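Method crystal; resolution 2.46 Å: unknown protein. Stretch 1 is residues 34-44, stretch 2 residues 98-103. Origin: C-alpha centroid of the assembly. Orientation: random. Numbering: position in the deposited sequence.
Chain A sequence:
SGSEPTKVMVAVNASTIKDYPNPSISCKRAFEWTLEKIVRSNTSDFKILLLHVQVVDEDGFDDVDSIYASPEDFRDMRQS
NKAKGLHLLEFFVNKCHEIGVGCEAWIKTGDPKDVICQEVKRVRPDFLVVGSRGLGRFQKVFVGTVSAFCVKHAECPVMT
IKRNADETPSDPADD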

# COMPACT_ATOMS: atom_id res chain seq x y z
N THR A 34 -2.70 -4.23 8.84
CA THR A 34 -1.47 -3.49 9.01
C THR A 34 -0.78 -3.81 10.32
O THR A 34 0.41 -3.99 10.31
N LEU A 35 -1.54 -3.91 11.42
CA LEU A 35 -0.95 -4.26 12.72
C LEU A 35 -0.40 -5.65 12.70
O LEU A 35 0.70 -5.88 13.17
N GLU A 36 -1.16 -6.57 12.13
CA GLU A 36 -0.78 -7.96 12.11
C GLU A 36 0.43 -8.21 11.20
O GLU A 36 1.38 -8.84 11.62
N LYS A 37 0.39 -7.72 9.97
CA LYS A 37 1.41 -8.08 8.98
C LYS A 37 2.56 -7.10 8.85
O LYS A 37 3.66 -7.51 8.47
N ILE A 38 2.32 -5.83 9.16
CA ILE A 38 3.39 -4.82 9.04
C ILE A 38 4.03 -4.42 10.37
O ILE A 38 5.24 -4.50 10.52
N VAL A 39 3.22 -4.00 11.34
CA VAL A 39 3.74 -3.61 12.65
C VAL A 39 4.26 -4.85 13.36
O VAL A 39 5.37 -4.84 13.89
N ARG A 40 3.46 -5.92 13.36
CA ARG A 40 3.82 -7.18 14.03
C ARG A 40 4.12 -6.88 15.50
O ARG A 40 3.46 -6.05 16.10
N SER A 41 5.12 -7.53 16.07
CA SER A 41 5.52 -7.24 17.46
C SER A 41 6.42 -6.00 17.57
O SER A 41 6.74 -5.56 18.67
N ASN A 42 6.78 -5.41 16.43
CA ASN A 42 7.73 -4.29 16.41
C ASN A 42 7.05 -2.96 16.58
O ASN A 42 7.10 -2.11 15.70
N THR A 43 6.44 -2.78 17.74
CA THR A 43 5.50 -1.70 17.95
C THR A 43 6.16 -0.34 18.12
O THR A 43 5.50 0.69 18.01
N SER A 44 7.46 -0.32 18.38
CA SER A 44 8.18 0.95 18.43
C SER A 44 8.78 1.38 17.09
O SER A 44 9.28 2.51 16.96
N GLU A 98 -3.71 -0.71 23.19
CA GLU A 98 -3.75 -2.07 23.69
C GLU A 98 -2.50 -2.87 23.36
O GLU A 98 -2.03 -3.63 24.20
N ILE A 99 -1.97 -2.68 22.16
CA ILE A 99 -0.76 -3.38 21.77
C ILE A 99 0.51 -2.53 21.89
O ILE A 99 1.61 -2.97 21.54
N GLY A 100 0.34 -1.30 22.38
CA GLY A 100 1.47 -0.40 22.65
C GLY A 100 2.09 0.33 21.46
O GLY A 100 3.24 0.77 21.55
N VAL A 101 1.35 0.46 20.36
CA VAL A 101 1.81 1.25 19.21
C VAL A 101 1.44 2.71 19.43
O VAL A 101 0.26 3.02 19.67
N GLY A 102 2.42 3.61 19.29
CA GLY A 102 2.16 5.05 19.33
C GLY A 102 1.19 5.42 18.20
O GLY A 102 1.25 4.86 17.08
N CYS A 103 0.29 6.35 18.49
CA CYS A 103 -0.63 6.84 17.50
C CYS A 103 -1.00 8.30 17.70
O CYS A 103 -0.87 8.85 18.79

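The end of one helix and the turn that follows it pack against the end of a second helix and the loop after it; the contact is built from branched side chains and from backbone that Thr43 packs against. Three side chains of the first stretch, Leu35, Val39 and Thr43, point toward the second; Ile99 and Val101 answer them, with no hydrogen bond across the interface.

Val101 is the central bump. Its CA-to-CB bond runs sideways, yet its t rotamer (chi1 -165°) places CG2 in a hollow lined by three residues: CG2 lies 4.2 Å from Leu35 CD2, 4.1 Å from Val39 CG1 and 3.7 Å from Thr43 CG2. A compact beta-branched side chain suits such a pocket, since one methyl can meet several neighbours without a long, flexible arm. Val39, also t, supplies its part of the wall from the last turn of its helix.

Leu35 (m, t) is longer and forks at its tip: both methyls lie against Ile99, CD1 at 3.7 Å and CD2 at 4.0 Å from Ile99 CD1, and CD2 also touches Val101. Ile99 adopts p, t, which extends CD1 toward the leucine. Although exposed, Ile99 has 61 Å² covered by the first stretch, second only to Thr43.

Thr43 has the largest covered area. In its p rotamer (chi1 47°) the methyl enters the interface, where CG2 also lies 3.4 Å from Ile99 O, while CB sits 3.9 Å from Gly100 O; these are van der Waals contacts against the backbone. Gly100, with positive phi, closes a Schellman motif, a conformation that favours glycine. A type II' turn from Val39 to Asn42 leads the first chain round to Thr43.

Charged groups stay outside this apolar patch: Glu36 points away, and its OE2 accepts a hydrogen bond from Lys37 NZ at 3.1 Å, part of a salt bridge within the first stretch.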

# COMPACT_ATOMS: atom_id res chain seq x y z
CB THR A 34 -1.67 -1.96 8.87
OG1 THR A 34 -2.29 -1.68 7.61
CG2 THR A 34 -0.33 -1.24 8.89
CB LEU A 35 -1.96 -4.16 13.84
CG LEU A 35 -2.43 -2.73 14.06
CD1 LEU A 35 -3.32 -2.82 15.29
CD2 LEU A 35 -1.23 -1.83 14.30
CB GLU A 36 -1.94 -8.83 11.65
CG GLU A 36 -1.63 -10.32 11.79
CD GLU A 36 -2.68 -11.22 11.16
OE1 GLU A 36 -3.83 -10.76 10.93
OE2 GLU A 36 -2.34 -12.40 10.91
CB LYS A 37 0.83 -8.30 7.58
CG LYS A 37 -0.40 -9.13 7.52
CD LYS A 37 -0.15 -10.57 7.70
CE LYS A 37 -1.40 -11.35 7.36
NZ LYS A 37 -1.37 -12.72 7.98
CB ILE A 38 2.93 -3.55 8.23
CG1 ILE A 38 2.30 -3.95 6.88
CG2 ILE A 38 4.07 -2.49 8.08
CD1 ILE A 38 3.22 -3.91 5.72
CB VAL A 39 2.65 -2.91 13.50
CG1 VAL A 39 3.17 -2.62 14.91
CG2 VAL A 39 2.13 -1.64 12.81
CB ARG A 40 4.98 -7.88 13.29
CG ARG A 40 4.66 -8.20 11.79
CD ARG A 40 5.83 -8.76 10.96
NE ARG A 40 6.44 -9.96 11.55
CZ ARG A 40 6.23 -11.22 11.13
NH1 ARG A 40 5.41 -11.49 10.12
NH2 ARG A 40 6.85 -12.21 11.74
CB SER A 41 6.23 -8.44 18.05
OG SER A 41 7.47 -8.61 17.39
CB ASN A 42 8.56 -4.34 15.14
CG ASN A 42 9.43 -5.55 15.08
OD1 ASN A 42 10.17 -5.84 16.05
ND2 ASN A 42 9.34 -6.31 13.99
CB THR A 43 4.55 -2.01 19.12
OG1 THR A 43 5.32 -2.50 20.22
CG2 THR A 43 3.56 -3.11 18.71
CB SER A 44 9.19 0.95 19.55
OG SER A 44 8.45 0.90 20.75
CB GLU A 98 -5.01 -2.80 23.21
CG GLU A 98 -6.21 -2.41 24.04
CD GLU A 98 -7.49 -3.04 23.55
OE1 GLU A 98 -7.58 -3.31 22.33
OE2 GLU A 98 -8.40 -3.24 24.41
CB ILE A 99 -0.92 -3.99 20.37
CG1 ILE A 99 -0.96 -2.92 19.30
CG2 ILE A 99 -2.18 -4.89 20.33
CD1 ILE A 99 -0.85 -3.51 17.91
CB VAL A 101 1.08 0.82 17.89
CG1 VAL A 101 1.79 1.37 16.67
CG2 VAL A 101 0.93 -0.68 17.77
CB CYS A 103 -1.91 5.99 17.46
SG CYS A 103 -2.86 6.00 18.95